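Side-chain contacts in putative glyoxalase superfamily protein (Ralstonia eutropha, PDB 3IUZ), which probably acts as an iron(II)-dependent dioxygenase of the 2-oxoadipate dioxygenase/decarboxylase family, related to the glyoxalase superfamily: residues P33-A36 and E37-T41; T63-A66 and Y67-V71; E98-A101 and A102-I106. One frame throughout, in Å; residues are numbered along the deposited sequence.

Contact 1: P33-A36 and E37-T41; sequences PSDA and EGRAT
Asp35 and Arg39 hold each other through a two-point salt bridge in which the guanidinium presents its NE side. Arg39 NE reaches Asp35 OD2 at 2.9 Å and Arg39 NH2 reaches Asp35 OD1 at 3.0 Å. Both oxygens lie near the guanidinium plane, yet the two flat groups are turned 47° against each other, so OD1 is met on its syn side whereas NE comes to OD2 from above the carboxylate. The bend of the arginine chain at chi3 (-63°) brings NE back to the acid.

OD2 also accepts two backbone N-H groups, Glu37 N at 3.0 Å, from above the carboxylate, and Arg39 N at 3.2 Å on the anti side. Three donors thus grip one oxygen, which fixes the rotation of the carboxylate and should favour its ionised form. Asp35 CG stands anti to its own backbone N (chi1 173°), which swings the acid over the turn. Glu37 OE1 lies 3.5 Å above the guanidinium plane of Arg39, a long contact of charges alone.

Further back, a water bridges Asp35 N and Arg39 O, while the methyl CG2 of Thr41 packs against the Ser34–Asp35 peptide. Thr41 OG1 donates to Pro33 O at 2.8 Å. The Thr41 side chain caps a backbone N of helix 42-60, while Glu44 OE1 accepts from Thr41 N in return, as in a capping box. Val187 of the neighbouring strand touches Asp35, Arg39 and Thr41.

Gly38 N returns to Asp35 O at 3.1 Å. The whole is a type I beta turn from Asp35 to Gly38 whose first residue also closes an Asx turn, OD2 to Glu37 N.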
ATOM      1  N   PRO A  33      20.312  -7.573  -5.123  1.00 16.91           N
ATOM      2  CA  PRO A  33      21.557  -7.614  -4.386  1.00 17.93           C
ATOM      3  C   PRO A  33      21.529  -8.568  -3.176  1.00 18.01           C
ATOM      4  O   PRO A  33      20.534  -8.660  -2.474  1.00 18.07           O
ATOM      5  CB  PRO A  33      21.764  -6.150  -3.953  1.00 17.76           C
ATOM      6  CG  PRO A  33      20.921  -5.362  -4.915  1.00 18.05           C
ATOM      7  CD  PRO A  33      19.839  -6.191  -5.339  1.00 17.25           C
ATOM      8  N   SER A  34      22.655  -9.246  -2.957  1.00 18.98           N
ATOM      9  CA  SER A  34      22.848 -10.203  -1.863  1.00 20.00           C
ATOM     10  C   SER A  34      24.096  -9.821  -1.060  1.00 19.58           C
ATOM     11  O   SER A  34      24.952  -9.080  -1.532  1.00 19.43           O
ATOM     12  CB  SER A  34      23.055 -11.624  -2.435  1.00 20.07           C
ATOM     13  OG  SER A  34      24.279 -11.653  -3.193  1.00 25.62           O
ATOM     14  N   ASP A  35      24.190 -10.302   0.169  1.00 20.41           N
ATOM     15  CA  ASP A  35      25.363 -10.076   0.978  1.00 21.47           C
ATOM     16  C   ASP A  35      26.154 -11.375   1.167  1.00 23.04           C
ATOM     17  O   ASP A  35      25.542 -12.433   1.337  1.00 21.58           O
ATOM     18  CB  ASP A  35      24.917  -9.521   2.304  1.00 22.50           C
ATOM     19  CG  ASP A  35      26.055  -9.403   3.295  1.00 23.78           C
ATOM     20  OD1 ASP A  35      26.863  -8.478   3.128  1.00 19.21           O
ATOM     21  OD2 ASP A  35      26.121 -10.261   4.211  1.00 21.38           O
ATOM     22  N   ALA A  36      27.506 -11.279   1.139  1.00 24.21           N
ATOM     23  CA  ALA A  36      28.418 -12.471   1.176  1.00 24.80           C
ATOM     24  C   ALA A  36      28.311 -13.256   2.508  1.00 25.03           C
ATOM     25  O   ALA A  36      28.544 -14.490   2.555  1.00 24.63           O
ATOM     26  CB  ALA A  36      29.880 -12.067   0.898  1.00 25.12           C
ATOM     27  N   GLU A  37      27.920 -12.543   3.571  1.00 25.28           N
ATOM     28  CA  GLU A  37      27.830 -13.128   4.898  1.00 26.43           C
ATOM     29  C   GLU A  37      26.400 -13.617   5.235  1.00 26.42           C
ATOM     30  O   GLU A  37      26.079 -14.053   6.385  1.00 25.31           O
ATOM     31  CB  GLU A  37      28.358 -12.142   5.923  1.00 27.56           C
ATOM     32  CG  GLU A  37      29.843 -11.924   5.781  1.00 31.45           C
ATOM     33  CD  GLU A  37      30.396 -10.839   6.694  1.00 35.69           C
ATOM     34  OE1 GLU A  37      29.773 -10.526   7.744  1.00 42.72           O
ATOM     35  OE2 GLU A  37      31.448 -10.282   6.340  1.00 35.78           O
ATOM     36  N   GLY A  38      25.530 -13.563   4.245  1.00 25.46           N
ATOM     37  CA  GLY A  38      24.192 -14.091   4.451  1.00 25.89           C
ATOM     38  C   GLY A  38      23.223 -13.111   5.099  1.00 25.81           C
ATOM     39  O   GLY A  38      22.023 -13.420   5.239  1.00 26.31           O
ATOM     40  N   ARG A  39      23.711 -11.913   5.430  1.00 24.60           N
ATOM     41  CA  ARG A  39      22.841 -10.818   5.910  1.00 23.29           C
ATOM     42  C   ARG A  39      21.764 -10.438   4.891  1.00 20.44           C
ATOM     43  O   ARG A  39      21.833 -10.814   3.711  1.00 21.37           O
ATOM     44  CB  ARG A  39      23.697  -9.617   6.272  1.00 23.21           C
ATOM     45  CG  ARG A  39      24.687  -9.994   7.378  1.00 25.05           C
ATOM     46  CD  ARG A  39      25.674  -8.931   7.733  1.00 27.09           C
ATOM     47  NE  ARG A  39      26.532  -8.625   6.612  1.00 26.92           N
ATOM     48  CZ  ARG A  39      27.623  -7.858   6.677  1.00 30.56           C
ATOM     49  NH1 ARG A  39      28.027  -7.336   7.824  1.00 30.38           N
ATOM     50  NH2 ARG A  39      28.329  -7.618   5.581  1.00 28.97           N
ATOM     51  N   ALA A  40      20.796  -9.652   5.346  1.00 18.14           N
ATOM     52  CA  ALA A  40      19.715  -9.199   4.501  1.00 16.11           C
ATOM     53  C   ALA A  40      20.017  -7.826   3.947  1.00 15.41           C
ATOM     54  O   ALA A  40      20.258  -6.841   4.698  1.00 13.42           O
ATOM     55  CB  ALA A  40      18.388  -9.201   5.252  1.00 15.20           C
ATOM     56  N   THR A  41      20.026  -7.751   2.623  1.00 14.92           N
ATOM     57  CA  THR A  41      20.232  -6.462   1.981  1.00 14.49           C
ATOM     58  C   THR A  41      18.964  -5.589   2.025  1.00 14.95           C
ATOM     59  O   THR A  41      17.863  -6.100   2.201  1.00 14.88           O
ATOM     60  CB  THR A  41      20.631  -6.626   0.534  1.00 14.44           C
ATOM     61  OG1 THR A  41      19.585  -7.283  -0.203  1.00 14.16           O
ATOM     62  CG2 THR A  41      21.931  -7.450   0.406  1.00 12.61           C
TER
HETATM   63  O   HOH W   1      21.870 -11.515   1.151  1.00 24.13           O

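Contact 2: T63-A66 and Y67-V71; sequences TGRA and YTDDV
Tyr67 meets Thr63 through the backbone, its N bonding to Thr63 O at 3.1 Å, while its CB rests beside the carbonyl oxygens of Thr63 and Gly64. With chi1 at 174° the ring points away from its own N-H and leaves the preceding turn, to meet Phe305 edge to face.

Thr68 follows with both a backbone and a side-chain approach. Its N binds Gly64 O at 2.9 Å, and its OG1 lies 3.0 Å from Gly64 O and 3.1 Å from Arg65 O; the hydroxyl has one proton and two carbonyl oxygens within reach. A chi1 of 57° turns OG1 back over the preceding turn, and CG2 also touches Gly64 O.

Asp69 N makes the short bond to Arg65 O, 2.7 Å. The two side chains run side by side in the same direction, but their charged ends stay apart, Arg65 NE to Asp69 OD2 being 5.6 Å; the arginine instead gives NH1 to Leu58 O.

Asp70 N closes on Ala66 O at 3.2 Å, and a water donates to both Ala66 O and Asp70 OD1. The other carboxylate oxygen, OD2, forms a salt bridge with Arg258.

Helix 62-73 packs against its surroundings through several of its residues: Thr68 and Val71 touch Leu25 of helix 16-25, Thr63 OG1 is hydrogen-bonded to Asp280 OD1 just ahead of strand 281-287, and Tyr67 packs on strand 293-306.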
ATOM      1  N   THR A  63     -12.063 -10.377  -2.543  1.00 18.20           N
ATOM      2  CA  THR A  63     -12.087 -10.616  -3.984  1.00 18.63           C
ATOM      3  C   THR A  63     -10.676 -10.878  -4.506  1.00 19.20           C
ATOM      4  O   THR A  63     -10.469 -11.716  -5.397  1.00 18.31           O
ATOM      5  CB  THR A  63     -12.791  -9.425  -4.729  1.00 20.19           C
ATOM      6  OG1 THR A  63     -14.093  -9.183  -4.125  1.00 20.90           O
ATOM      7  CG2 THR A  63     -12.988  -9.746  -6.146  1.00 19.14           C
ATOM      8  N   GLY A  64      -9.691 -10.187  -3.918  1.00 19.03           N
ATOM      9  CA  GLY A  64      -8.298 -10.471  -4.175  1.00 19.74           C
ATOM     10  C   GLY A  64      -7.890 -11.853  -3.748  1.00 19.50           C
ATOM     11  O   GLY A  64      -7.214 -12.542  -4.457  1.00 19.39           O
ATOM     12  N   ARG A  65      -8.304 -12.250  -2.549  1.00 20.59           N
ATOM     13  CA  ARG A  65      -8.025 -13.577  -2.048  1.00 21.40           C
ATOM     14  C   ARG A  65      -8.586 -14.657  -2.975  1.00 21.33           C
ATOM     15  O   ARG A  65      -7.891 -15.655  -3.242  1.00 22.52           O
ATOM     16  CB  ARG A  65      -8.580 -13.685  -0.630  1.00 22.12           C
ATOM     17  CG  ARG A  65      -8.016 -14.824   0.217  1.00 27.12           C
ATOM     18  CD  ARG A  65      -8.208 -14.507   1.705  1.00 29.90           C
ATOM     19  NE  ARG A  65      -9.630 -14.419   2.102  1.00 33.10           N
ATOM     20  CZ  ARG A  65     -10.269 -13.337   2.599  1.00 38.08           C
ATOM     21  NH1 ARG A  65      -9.666 -12.141   2.794  1.00 38.57           N
ATOM     22  NH2 ARG A  65     -11.560 -13.445   2.914  1.00 35.79           N
ATOM     23  N   ALA A  66      -9.800 -14.452  -3.509  1.00 19.27           N
ATOM     24  CA  ALA A  66     -10.416 -15.382  -4.467  1.00 19.25           C
ATOM     25  C   ALA A  66      -9.617 -15.567  -5.733  1.00 19.16           C
ATOM     26  O   ALA A  66      -9.338 -16.706  -6.183  1.00 18.56           O
ATOM     27  CB  ALA A  66     -11.850 -14.880  -4.864  1.00 18.45           C
ATOM     28  N   TYR A  67      -9.262 -14.429  -6.334  1.00 18.42           N
ATOM     29  CA  TYR A  67      -8.413 -14.399  -7.501  1.00 18.05           C
ATOM     30  C   TYR A  67      -7.080 -15.120  -7.231  1.00 17.44           C
ATOM     31  O   TYR A  67      -6.686 -16.012  -7.987  1.00 16.95           O
ATOM     32  CB  TYR A  67      -8.137 -12.961  -8.000  1.00 17.76           C
ATOM     33  CG  TYR A  67      -7.129 -12.985  -9.143  1.00 18.09           C
ATOM     34  CD1 TYR A  67      -7.525 -13.370 -10.411  1.00 17.19           C
ATOM     35  CD2 TYR A  67      -5.763 -12.693  -8.933  1.00 17.05           C
ATOM     36  CE1 TYR A  67      -6.604 -13.472 -11.451  1.00 18.09           C
ATOM     37  CE2 TYR A  67      -4.848 -12.780  -9.967  1.00 16.34           C
ATOM     38  CZ  TYR A  67      -5.277 -13.155 -11.213  1.00 17.66           C
ATOM     39  OH  TYR A  67      -4.410 -13.270 -12.233  1.00 19.01           O
ATOM     40  N   THR A  68      -6.393 -14.742  -6.165  1.00 17.11           N
ATOM     41  CA  THR A  68      -5.075 -15.295  -5.932  1.00 18.20           C
ATOM     42  C   THR A  68      -5.155 -16.766  -5.526  1.00 18.86           C
ATOM     43  O   THR A  68      -4.259 -17.541  -5.869  1.00 18.66           O
ATOM     44  CB  THR A  68      -4.279 -14.501  -4.868  1.00 18.56           C
ATOM     45  OG1 THR A  68      -5.015 -14.472  -3.655  1.00 18.81           O
ATOM     46  CG2 THR A  68      -3.936 -13.052  -5.346  1.00 15.67           C
ATOM     47  N   ASP A  69      -6.235 -17.181  -4.817  1.00 19.38           N
ATOM     48  CA  ASP A  69      -6.445 -18.629  -4.569  1.00 19.58           C
ATOM     49  C   ASP A  69      -6.493 -19.442  -5.892  1.00 20.07           C
ATOM     50  O   ASP A  69      -5.926 -20.548  -5.993  1.00 19.21           O
ATOM     51  CB  ASP A  69      -7.726 -18.871  -3.777  1.00 20.45           C
ATOM     52  CG  ASP A  69      -7.589 -18.556  -2.287  1.00 21.17           C
ATOM     53  OD1 ASP A  69      -6.466 -18.286  -1.796  1.00 22.29           O
ATOM     54  OD2 ASP A  69      -8.640 -18.552  -1.593  1.00 19.04           O
ATOM     55  N   ASP A  70      -7.174 -18.911  -6.912  1.00 19.54           N
ATOM     56  CA  ASP A  70      -7.191 -19.564  -8.209  1.00 20.25           C
ATOM     57  C   ASP A  70      -5.785 -19.583  -8.831  1.00 20.21           C
ATOM     58  O   ASP A  70      -5.375 -20.548  -9.453  1.00 20.84           O
ATOM     59  CB  ASP A  70      -8.113 -18.857  -9.194  1.00 20.78           C
ATOM     60  CG  ASP A  70      -9.584 -19.070  -8.913  1.00 22.63           C
ATOM     61  OD1 ASP A  70      -9.985 -19.831  -7.987  1.00 24.18           O
ATOM     62  OD2 ASP A  70     -10.349 -18.437  -9.672  1.00 22.44           O
ATOM     63  N   VAL A  71      -5.054 -18.499  -8.689  1.00 20.37           N
ATOM     64  CA  VAL A  71      -3.678 -18.458  -9.244  1.00 20.52           C
ATOM     65  C   VAL A  71      -2.833 -19.578  -8.630  1.00 20.84           C
ATOM     66  O   VAL A  71      -2.218 -20.351  -9.344  1.00 20.10           O
ATOM     67  CB  VAL A  71      -3.049 -17.044  -9.057  1.00 20.43           C
ATOM     68  CG1 VAL A  71      -1.530 -17.031  -9.386  1.00 20.45           C
ATOM     69  CG2 VAL A  71      -3.826 -16.018  -9.936  1.00 17.26           C
TER
HETATM   70  O   HOH W   2     -10.914 -18.782  -5.552  1.00 22.73           O

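Contact 3: E98-A101 and A102-I106; sequences EGEA and AFTRI
Glu100 and Thr104 meet one turn apart where a type II' beta turn, Glu98 to Ala101, runs straight into helix 101-110. Gly99, with its positive phi, occupies the second position of that turn, and Glu100 is the residue just before the helix.

Among backbone bonds, Glu100 O accepts two N-H groups. Thr104 N approaches in the carbonyl plane at 2.8 Å, and Phe103 N at the same 2.8 Å stands above that plane, so both share one oxygen at the start of the helix. Ala102 N adds a weak bond to Gly99 O at 3.3 Å.

Van der Waals packing comes from the Thr104 methyl, CG2, which lies 3.6 Å from Glu100 CD and as near to OE2. Arg105 lays its aliphatic CG and CD against Ala101 O, and Phe103 packs on Leu85 and Thr87 of strand 80-87.

In the polar shell, a water donates to Glu100 OE2 and is also hydrogen-bonded to Thr104 OG1. With chi1 at 67°, Glu100 CG sits between its backbone N and carbonyl carbon, which brings the carboxylate beside the Thr104 methyl; its OE1 is hydrogen-bonded to Tyr130 OH on strand 125-132.

Arg105 NH2 forms a salt bridge with Asp169, while its NE gives a nearly straight bond, 168° at the hydrogen, to Ala102 O at 2.9 Å, from above the carbonyl plane.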
ATOM      1  N   GLU A  98       3.104  15.305   8.223  1.00 14.69           N
ATOM      2  CA  GLU A  98       2.061  15.703   7.327  1.00 14.64           C
ATOM      3  C   GLU A  98       2.237  15.052   5.970  1.00 14.91           C
ATOM      4  O   GLU A  98       3.333  15.008   5.449  1.00 13.19           O
ATOM      5  CB  GLU A  98       2.119  17.217   7.135  1.00 15.04           C
ATOM      6  CG  GLU A  98       1.915  18.051   8.389  1.00 16.60           C
ATOM      7  CD  GLU A  98       2.135  19.544   8.139  1.00 19.59           C
ATOM      8  OE1 GLU A  98       1.722  20.021   7.074  1.00 21.52           O
ATOM      9  OE2 GLU A  98       2.747  20.216   8.992  1.00 18.34           O
ATOM     10  N   GLY A  99       1.128  14.651   5.364  1.00 13.51           N
ATOM     11  CA  GLY A  99       1.150  14.072   4.035  1.00 13.94           C
ATOM     12  C   GLY A  99       2.147  12.959   3.838  1.00 12.80           C
ATOM     13  O   GLY A  99       2.297  12.064   4.709  1.00 14.17           O
ATOM     14  N   GLU A 100       2.805  12.970   2.698  1.00 13.11           N
ATOM     15  CA  GLU A 100       3.661  11.827   2.317  1.00 13.40           C
ATOM     16  C   GLU A 100       4.923  11.676   3.190  1.00 14.38           C
ATOM     17  O   GLU A 100       5.552  10.619   3.188  1.00 13.39           O
ATOM     18  CB  GLU A 100       4.040  11.826   0.855  1.00 13.69           C
ATOM     19  CG  GLU A 100       4.936  12.952   0.442  1.00 14.58           C
ATOM     20  CD  GLU A 100       5.831  12.588  -0.697  1.00 15.08           C
ATOM     21  OE1 GLU A 100       5.520  11.623  -1.428  1.00 18.28           O
ATOM     22  OE2 GLU A 100       6.832  13.307  -0.852  1.00 14.67           O
ATOM     23  N   ALA A 101       5.313  12.735   3.894  1.00 15.53           N
ATOM     24  CA  ALA A 101       6.497  12.687   4.759  1.00 15.27           C
ATOM     25  C   ALA A 101       6.374  11.556   5.773  1.00 15.32           C
ATOM     26  O   ALA A 101       7.347  11.069   6.282  1.00 15.62           O
ATOM     27  CB  ALA A 101       6.688  14.036   5.518  1.00 15.96           C
ATOM     28  N   ALA A 102       5.163  11.141   6.079  1.00 14.59           N
ATOM     29  CA  ALA A 102       4.980  10.056   7.040  1.00 14.78           C
ATOM     30  C   ALA A 102       5.549   8.760   6.493  1.00 14.00           C
ATOM     31  O   ALA A 102       5.936   7.900   7.249  1.00 14.77           O
ATOM     32  CB  ALA A 102       3.486   9.895   7.412  1.00 14.41           C
ATOM     33  N   PHE A 103       5.582   8.633   5.167  1.00 13.44           N
ATOM     34  CA  PHE A 103       6.122   7.464   4.500  1.00 14.28           C
ATOM     35  C   PHE A 103       7.457   7.661   3.756  1.00 14.09           C
ATOM     36  O   PHE A 103       8.227   6.734   3.696  1.00 13.86           O
ATOM     37  CB  PHE A 103       5.051   6.884   3.572  1.00 15.72           C
ATOM     38  CG  PHE A 103       3.960   6.240   4.347  1.00 14.50           C
ATOM     39  CD1 PHE A 103       4.147   4.969   4.854  1.00 15.28           C
ATOM     40  CD2 PHE A 103       2.854   6.980   4.756  1.00 18.57           C
ATOM     41  CE1 PHE A 103       3.222   4.416   5.682  1.00 18.52           C
ATOM     42  CE2 PHE A 103       1.924   6.426   5.582  1.00 17.66           C
ATOM     43  CZ  PHE A 103       2.097   5.134   6.022  1.00 18.07           C
ATOM     44  N   THR A 104       7.753   8.836   3.221  1.00 13.65           N
ATOM     45  CA  THR A 104       9.057   8.989   2.571  1.00 13.65           C
ATOM     46  C   THR A 104      10.234   8.790   3.574  1.00 13.86           C
ATOM     47  O   THR A 104      11.278   8.308   3.188  1.00 12.62           O
ATOM     48  CB  THR A 104       9.205  10.317   1.842  1.00 13.85           C
ATOM     49  OG1 THR A 104       8.805  11.384   2.673  1.00 16.02           O
ATOM     50  CG2 THR A 104       8.313  10.322   0.553  1.00 10.71           C
ATOM     51  N   ARG A 105      10.039   9.190   4.818  1.00 13.59           N
ATOM     52  CA  ARG A 105      10.971   8.938   5.911  1.00 13.98           C
ATOM     53  C   ARG A 105      11.227   7.438   6.177  1.00 14.44           C
ATOM     54  O   ARG A 105      12.207   7.106   6.843  1.00 13.81           O
ATOM     55  CB  ARG A 105      10.504   9.596   7.192  1.00 13.36           C
ATOM     56  CG  ARG A 105       9.326   8.856   7.888  1.00 14.73           C
ATOM     57  CD  ARG A 105       8.667   9.626   9.008  1.00 13.76           C
ATOM     58  NE  ARG A 105       7.445   8.951   9.460  1.00 13.06           N
ATOM     59  CZ  ARG A 105       6.986   8.916  10.713  1.00 13.06           C
ATOM     60  NH1 ARG A 105       7.606   9.528  11.719  1.00 10.45           N
ATOM     61  NH2 ARG A 105       5.846   8.299  10.957  1.00 13.51           N
ATOM     62  N   ILE A 106      10.354   6.564   5.634  1.00 15.05           N
ATOM     63  CA  ILE A 106      10.503   5.129   5.680  1.00 14.29           C
ATOM     64  C   ILE A 106      11.040   4.608   4.342  1.00 13.47           C
ATOM     65  O   ILE A 106      12.015   3.845   4.297  1.00 13.88           O
ATOM     66  CB  ILE A 106       9.145   4.411   5.993  1.00 14.52           C
ATOM     67  CG1 ILE A 106       8.564   4.813   7.353  1.00 14.40           C
ATOM     68  CG2 ILE A 106       9.295   2.891   5.872  1.00 12.26           C
ATOM     69  CD1 ILE A 106       7.042   4.334   7.595  1.00  9.86           C
TER
HETATM   70  O   HOH W   3       8.346  13.684   1.373  1.00 19.84           O

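Along the chain the three contacts come in series, without interleaving. Contact 1 is a surface turn leading through strand 40-41 into helix 42-60. Contact 2 follows on helix 62-73, and contact 3 opens helix 101-110 after strand 80-87. The centres of contacts 1 and 2 are about 33 Å apart, and those of contacts 1 and 3 about 28 Å. Contacts 2 and 3 lie on opposite sides of the chain's centre, about 31 Å between centres, yet both pack on strands of one mixed sheet: 293-306 for contact 2, 80-87 and 125-132 for contact 3. Contact 1 instead includes strand 40-41 of the separate two-stranded sheet with 187-188. The three are separate local arrangements, none touching another.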